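Local atomic coordinates of SaTIE-TED (Staphylococcus aureus, PDB entry 6FX6), a protein that is the thioester domain of an LPXTG-anchored staphylococcal surface protein, of unknown function but by its class probably involved in covalent attachment to host targets. Residues V10-K15 against R34-Y39; I17-Y22 against T114-L119. One frame throughout, in Å; residues are numbered along the deposited sequence.

Overall arrangement
Both contacts are antiparallel strand pairings in one sheet, linked through strand 30-40, which pairs with strand 5-13 in contact 1 and also with strand 20-24, whose other neighbour in contact 2 is strand 111-115. Their centres lie about 15 Å apart, and their segments alternate along the chain. Side chains join them directly: Trp35 CH2 of contact 1 reaches Ile20 CD1 of contact 2 at 3.6 Å, and Ile13 CG2 meets Trp19 CZ2 at 3.7 Å. Asp14 binds a zinc ion at the end of contact 1. A second zinc lies about 4 Å from the side chain of Arg34, and the side chain of Asn18 in contact 2 is about 7 Å from a zinc.

Contact 1 (V10-K15 against R34-Y39); sequences VKWIDK and RWAKFY. With ZN (zinc ion), chain B.
Lys37 NZ is gripped by two hydrogen bonds, to Tyr39 OH in its own strand (3.0 Å) and to Tyr86 OH. The fully extended side chain carries it there. Lys11 comes to the same phenol with its aliphatic part: a bend at chi3 (-89°) lays CE 3.1 Å from Tyr39 OH. Lys11 NZ stays 5.2 Å from Lys37 NZ, so the two like charges probably repel weakly. The backbones of strands 5-13 and 30-40 pair in regular antiparallel fashion, hydrogen-bonded pairs (Lys11 with Lys37, Ile13 with Trp35) alternating with non-hydrogen-bonded ones; Ile13 N to Trp35 O spans 2.8 Å. On the face of Val10, Trp12 and Ala36, the indole of Trp12 is sandwiched. The Arg34 guanidinium lies flat over one side, planes 13° apart, with Arg34 CZ 3.7 Å from the centroid of the Trp12 six-membered ring, a cation-pi stack; Val10 CG2 sits over the centre of the other side, 4.0 Å above its plane. Past the strand end, Asp14 OD2 binds zinc at 2.0 Å, with water 1 also a ligand, while OD1 takes the Gly16 N-H. Trp35 projects from the opposite face onto helix 94-107, and Phe38 packs on strand 43-47, the next strand.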
loop_
_atom_site.group_PDB
_atom_site.type_symbol
_atom_site.label_atom_id
_atom_site.label_comp_id
_atom_site.label_asym_id
_atom_site.label_seq_id
_atom_site.Cartn_x
_atom_site.Cartn_y
_atom_site.Cartn_z
ATOM N N VAL A 10 1.409 18.304 -10.884
ATOM C CA VAL A 10 0.072 18.337 -10.309
ATOM C C VAL A 10 -0.985 18.216 -11.400
ATOM O O VAL A 10 -0.745 18.591 -12.542
ATOM C CB VAL A 10 -0.155 19.649 -9.514
ATOM C CG1 VAL A 10 -0.163 20.868 -10.430
ATOM C CG2 VAL A 10 -1.441 19.588 -8.697
ATOM N N LYS A 11 -2.138 17.666 -11.029
ATOM C CA LYS A 11 -3.370 17.821 -11.789
ATOM C C LYS A 11 -4.411 18.367 -10.825
ATOM O O LYS A 11 -4.628 17.803 -9.753
ATOM C CB LYS A 11 -3.803 16.497 -12.418
ATOM C CG LYS A 11 -2.871 16.068 -13.547
ATOM C CD LYS A 11 -3.513 15.118 -14.552
ATOM C CE LYS A 11 -3.364 13.662 -14.147
ATOM N NZ LYS A 11 -3.795 12.739 -15.232
ATOM N N TRP A 12 -5.023 19.488 -11.191
ATOM C CA TRP A 12 -5.954 20.180 -10.304
ATOM C C TRP A 12 -7.340 19.563 -10.393
ATOM O O TRP A 12 -7.838 19.281 -11.485
ATOM C CB TRP A 12 -6.015 21.674 -10.639
ATOM C CG TRP A 12 -4.727 22.379 -10.337
ATOM C CD1 TRP A 12 -3.818 22.854 -11.237
ATOM C CD2 TRP A 12 -4.195 22.666 -9.040
ATOM N NE1 TRP A 12 -2.758 23.426 -10.580
ATOM C CE2 TRP A 12 -2.965 23.324 -9.230
ATOM C CE3 TRP A 12 -4.645 22.433 -7.732
ATOM C CZ2 TRP A 12 -2.174 23.758 -8.160
ATOM C CZ3 TRP A 12 -3.856 22.861 -6.666
ATOM C CH2 TRP A 12 -2.634 23.514 -6.888
ATOM N N ILE A 13 -7.946 19.350 -9.228
ATOM C CA ILE A 13 -9.322 18.903 -9.114
ATOM C C ILE A 13 -10.105 20.111 -8.609
ATOM O O ILE A 13 -9.966 20.511 -7.455
ATOM C CB ILE A 13 -9.430 17.724 -8.125
ATOM C CG1 ILE A 13 -8.591 16.535 -8.627
ATOM C CG2 ILE A 13 -10.891 17.321 -7.917
ATOM C CD1 ILE A 13 -8.263 15.507 -7.567
ATOM N N ASP A 14 -10.905 20.705 -9.485
ATOM C CA ASP A 14 -11.666 21.904 -9.160
ATOM C C ASP A 14 -13.057 21.777 -9.770
ATOM O O ASP A 14 -13.202 21.743 -10.994
ATOM C CB ASP A 14 -10.943 23.155 -9.691
ATOM C CG ASP A 14 -11.608 24.462 -9.262
ATOM O OD1 ASP A 14 -12.445 24.452 -8.337
ATOM O OD2 ASP A 14 -11.285 25.516 -9.853
ATOM N N LYS A 15 -14.069 21.695 -8.908
ATOM C CA LYS A 15 -15.458 21.618 -9.346
ATOM C C LYS A 15 -16.301 22.748 -8.747
ATOM O O LYS A 15 -17.525 22.643 -8.683
ATOM C CB LYS A 15 -16.019 20.230 -9.012
ATOM C CG LYS A 15 -15.323 19.119 -9.787
ATOM C CD LYS A 15 -15.808 17.728 -9.406
ATOM C CE LYS A 15 -14.919 16.657 -10.029
ATOM N NZ LYS A 15 -15.253 15.288 -9.552
ATOM N N ARG A 34 -10.325 23.542 -3.929
ATOM C CA ARG A 34 -9.748 22.745 -5.006
ATOM C C ARG A 34 -8.792 21.742 -4.374
ATOM O O ARG A 34 -8.482 21.837 -3.176
ATOM C CB ARG A 34 -9.005 23.619 -6.022
ATOM C CG ARG A 34 -7.918 24.480 -5.408
ATOM C CD ARG A 34 -6.872 24.940 -6.415
ATOM N NE ARG A 34 -5.679 25.447 -5.725
ATOM C CZ ARG A 34 -4.695 26.157 -6.280
ATOM N NH1 ARG A 34 -3.666 26.540 -5.520
ATOM N NH2 ARG A 34 -4.716 26.489 -7.574
ATOM N N TRP A 35 -8.312 20.796 -5.175
ATOM C CA TRP A 35 -7.457 19.737 -4.661
ATOM C C TRP A 35 -6.323 19.414 -5.616
ATOM O O TRP A 35 -6.541 19.215 -6.816
ATOM C CB TRP A 35 -8.284 18.482 -4.362
ATOM C CG TRP A 35 -7.759 17.737 -3.203
ATOM C CD1 TRP A 35 -6.633 16.978 -3.173
ATOM C CD2 TRP A 35 -8.313 17.694 -1.884
ATOM N NE1 TRP A 35 -6.446 16.458 -1.922
ATOM C CE2 TRP A 35 -7.464 16.879 -1.107
ATOM C CE3 TRP A 35 -9.449 18.249 -1.288
ATOM C CZ2 TRP A 35 -7.715 16.606 0.244
ATOM C CZ3 TRP A 35 -9.695 17.984 0.053
ATOM C CH2 TRP A 35 -8.833 17.169 0.804
ATOM N N ALA A 36 -5.113 19.370 -5.065
ATOM C CA ALA A 36 -3.915 19.033 -5.827
ATOM C C ALA A 36 -3.756 17.520 -5.829
ATOM O O ALA A 36 -3.615 16.907 -4.768
ATOM C CB ALA A 36 -2.689 19.689 -5.211
ATOM N N LYS A 37 -3.820 16.921 -7.015
ATOM C CA LYS A 37 -3.451 15.524 -7.190
ATOM C C LYS A 37 -1.995 15.515 -7.622
ATOM O O LYS A 37 -1.678 15.833 -8.772
ATOM C CB LYS A 37 -4.340 14.847 -8.231
ATOM C CG LYS A 37 -4.157 13.342 -8.317
ATOM C CD LYS A 37 -4.947 12.770 -9.479
ATOM C CE LYS A 37 -4.873 11.254 -9.507
ATOM N NZ LYS A 37 -5.529 10.703 -10.720
ATOM N N PHE A 38 -1.117 15.146 -6.693
ATOM C CA PHE A 38 0.326 15.235 -6.906
ATOM C C PHE A 38 0.882 14.056 -7.696
ATOM O O PHE A 38 0.490 12.906 -7.476
ATOM C CB PHE A 38 1.063 15.313 -5.565
ATOM C CG PHE A 38 0.697 16.514 -4.731
ATOM C CD1 PHE A 38 1.124 17.788 -5.096
ATOM C CD2 PHE A 38 -0.055 16.367 -3.562
ATOM C CE1 PHE A 38 0.801 18.897 -4.317
ATOM C CE2 PHE A 38 -0.385 17.471 -2.783
ATOM C CZ PHE A 38 0.041 18.738 -3.160
ATOM N N TYR A 39 1.807 14.359 -8.602
ATOM C CA TYR A 39 2.601 13.360 -9.309
ATOM C C TYR A 39 4.076 13.693 -9.134
ATOM O O TYR A 39 4.445 14.860 -9.160
ATOM C CB TYR A 39 2.266 13.352 -10.806
ATOM C CG TYR A 39 0.889 12.817 -11.132
ATOM C CD1 TYR A 39 -0.247 13.599 -10.936
ATOM C CD2 TYR A 39 0.722 11.532 -11.657
ATOM C CE1 TYR A 39 -1.509 13.117 -11.235
ATOM C CE2 TYR A 39 -0.541 11.042 -11.970
ATOM C CZ TYR A 39 -1.652 11.837 -11.753
ATOM O OH TYR A 39 -2.906 11.361 -12.048
HETATM ZN ZN ZN B . -9.918 25.491 -11.306
HETATM O O HOH W 1 -8.007 24.968 -10.495
#

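Contact 2 (I17-Y22 against T114-L119); sequences INWIVY and TIYNGL
Ile17 opens the contact by setting its CG2 methyl over the middle of the Tyr116 ring, 3.5 Å from the centroid and 11° off the normal, a CH-pi contact. Gly118 N covers the opposite side of that ring, so the phenol is clasped between the isoleucine and its own 3-10 turn. The main-chain O of Asn18 lies near Tyr116 CB. At Trp19 the carbonyl oxygen accepts the Tyr116 N-H at 3.0 Å in a nearly straight bond (168°), the donor standing above the carbonyl plane. The indole runs alongside the tyrosine, Trp19 CZ3 lying 3.7 Å from Tyr116 CD2 with the rings steeply inclined at 82°. Strand pairing begins at Ile20, whose CG2 lies beside Ile115 CG1 at 4.1 Å in a non-hydrogen-bonded pair. Val21 then makes the hydrogen-bonded pair with Thr114: its N-H reaches Thr114 O at 3.1 Å, and its own O accepts Thr114 N at 3.3 Å on a lone pair. This short antiparallel pairing joins an N-terminal strand to a segment 92 residues further on in the thioester domain. Ile20, Ile115 and Leu119 all rest on Met102 of helix 94-107, and strand 30-40 flanks strand 20-24 across from strand 111-115.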
loop_
_atom_site.group_PDB
_atom_site.type_symbol
_atom_site.label_atom_id
_atom_site.label_comp_id
_atom_site.label_asym_id
_atom_site.label_seq_id
_atom_site.Cartn_x
_atom_site.Cartn_y
_atom_site.Cartn_z
ATOM N N ILE A 17 -16.446 23.567 -5.718
ATOM C CA ILE A 17 -17.007 22.991 -4.499
ATOM C C ILE A 17 -15.995 23.206 -3.383
ATOM O O ILE A 17 -14.802 22.977 -3.589
ATOM C CB ILE A 17 -17.204 21.460 -4.656
ATOM C CG1 ILE A 17 -18.272 21.149 -5.706
ATOM C CG2 ILE A 17 -17.584 20.797 -3.333
ATOM C CD1 ILE A 17 -18.160 19.757 -6.306
ATOM N N ASN A 18 -16.470 23.631 -2.215
ATOM C CA ASN A 18 -15.680 23.544 -0.989
ATOM C C ASN A 18 -15.622 22.072 -0.605
ATOM O O ASN A 18 -16.632 21.497 -0.215
ATOM C CB ASN A 18 -16.311 24.356 0.148
ATOM C CG ASN A 18 -16.252 25.855 -0.091
ATOM O OD1 ASN A 18 -15.450 26.344 -0.888
ATOM N ND2 ASN A 18 -17.103 26.596 0.610
ATOM N N TRP A 19 -14.450 21.460 -0.752
ATOM C CA TRP A 19 -14.281 20.031 -0.494
ATOM C C TRP A 19 -14.355 19.729 0.999
ATOM O O TRP A 19 -15.091 18.826 1.416
ATOM C CB TRP A 19 -12.955 19.527 -1.067
ATOM C CG TRP A 19 -12.900 19.525 -2.563
ATOM C CD1 TRP A 19 -12.163 20.351 -3.363
ATOM C CD2 TRP A 19 -13.610 18.650 -3.438
ATOM N NE1 TRP A 19 -12.373 20.039 -4.689
ATOM C CE2 TRP A 19 -13.258 18.996 -4.761
ATOM C CE3 TRP A 19 -14.515 17.607 -3.234
ATOM C CZ2 TRP A 19 -13.785 18.327 -5.879
ATOM C CZ3 TRP A 19 -15.037 16.933 -4.344
ATOM C CH2 TRP A 19 -14.670 17.301 -5.650
ATOM N N ILE A 20 -13.582 20.481 1.785
ATOM C CA ILE A 20 -13.592 20.388 3.248
ATOM C C ILE A 20 -13.299 21.731 3.906
ATOM O O ILE A 20 -12.707 22.626 3.294
ATOM C CB ILE A 20 -12.547 19.381 3.783
ATOM C CG1 ILE A 20 -11.150 19.675 3.207
ATOM C CG2 ILE A 20 -12.969 17.952 3.475
ATOM C CD1 ILE A 20 -10.049 18.807 3.780
ATOM N N VAL A 21 -13.736 21.856 5.155
ATOM C CA VAL A 21 -13.240 22.879 6.063
ATOM C C VAL A 21 -12.530 22.102 7.170
ATOM O O VAL A 21 -13.175 21.331 7.891
ATOM C CB VAL A 21 -14.373 23.748 6.640
ATOM C CG1 VAL A 21 -13.820 24.749 7.654
ATOM C CG2 VAL A 21 -15.114 24.462 5.515
ATOM N N TYR A 22 -11.215 22.294 7.292
ATOM C CA TYR A 22 -10.411 21.505 8.225
ATOM C C TYR A 22 -9.381 22.319 8.988
ATOM O O TYR A 22 -9.040 23.438 8.605
ATOM C CB TYR A 22 -9.720 20.359 7.482
ATOM C CG TYR A 22 -8.443 20.732 6.761
ATOM C CD1 TYR A 22 -8.478 21.426 5.554
ATOM C CD2 TYR A 22 -7.199 20.369 7.275
ATOM C CE1 TYR A 22 -7.310 21.763 4.882
ATOM C CE2 TYR A 22 -6.022 20.695 6.613
ATOM C CZ TYR A 22 -6.080 21.391 5.415
ATOM O OH TYR A 22 -4.909 21.712 4.756
ATOM N N THR A 114 -16.202 20.173 8.320
ATOM C CA THR A 114 -17.200 20.012 7.258
ATOM C C THR A 114 -16.614 19.154 6.152
ATOM O O THR A 114 -15.441 19.316 5.798
ATOM C CB THR A 114 -17.606 21.379 6.657
ATOM O OG1 THR A 114 -18.092 22.230 7.698
ATOM C CG2 THR A 114 -18.694 21.231 5.586
ATOM N N ILE A 115 -17.427 18.244 5.614
ATOM C CA ILE A 115 -17.035 17.416 4.471
ATOM C C ILE A 115 -18.145 17.431 3.419
ATOM O O ILE A 115 -19.303 17.173 3.732
ATOM C CB ILE A 115 -16.720 15.958 4.881
ATOM C CG1 ILE A 115 -15.572 15.918 5.902
ATOM C CG2 ILE A 115 -16.366 15.119 3.649
ATOM C CD1 ILE A 115 -15.326 14.553 6.521
ATOM N N TYR A 116 -17.780 17.744 2.177
ATOM C CA TYR A 116 -18.711 17.709 1.051
ATOM C C TYR A 116 -19.357 16.326 0.963
ATOM O O TYR A 116 -18.648 15.323 0.911
ATOM C CB TYR A 116 -17.961 18.041 -0.241
ATOM C CG TYR A 116 -18.781 17.962 -1.511
ATOM C CD1 TYR A 116 -19.975 18.671 -1.649
ATOM C CD2 TYR A 116 -18.340 17.200 -2.596
ATOM C CE1 TYR A 116 -20.720 18.602 -2.823
ATOM C CE2 TYR A 116 -19.070 17.131 -3.772
ATOM C CZ TYR A 116 -20.257 17.826 -3.883
ATOM O OH TYR A 116 -20.964 17.741 -5.062
ATOM N N ASN A 117 -20.690 16.279 0.972
ATOM C CA ASN A 117 -21.433 15.008 0.973
ATOM C C ASN A 117 -21.154 14.153 -0.267
ATOM O O ASN A 117 -21.155 12.924 -0.187
ATOM C CB ASN A 117 -22.941 15.258 1.091
ATOM C CG ASN A 117 -23.715 14.004 1.461
ATOM O OD1 ASN A 117 -23.475 13.404 2.510
ATOM N ND2 ASN A 117 -24.653 13.603 0.605
ATOM N N GLY A 118 -20.898 14.810 -1.399
ATOM C CA GLY A 118 -20.573 14.130 -2.649
ATOM C C GLY A 118 -19.270 13.344 -2.688
ATOM O O GLY A 118 -19.041 12.601 -3.639
ATOM N N LEU A 119 -18.405 13.519 -1.687
ATOM C CA LEU A 119 -17.258 12.616 -1.490
ATOM C C LEU A 119 -17.626 11.184 -1.139
ATOM O O LEU A 119 -16.869 10.272 -1.468
ATOM C CB LEU A 119 -16.312 13.113 -0.389
ATOM C CG LEU A 119 -15.014 13.710 -0.898
ATOM C CD1 LEU A 119 -15.324 14.958 -1.676
ATOM C CD2 LEU A 119 -14.092 14.023 0.261
#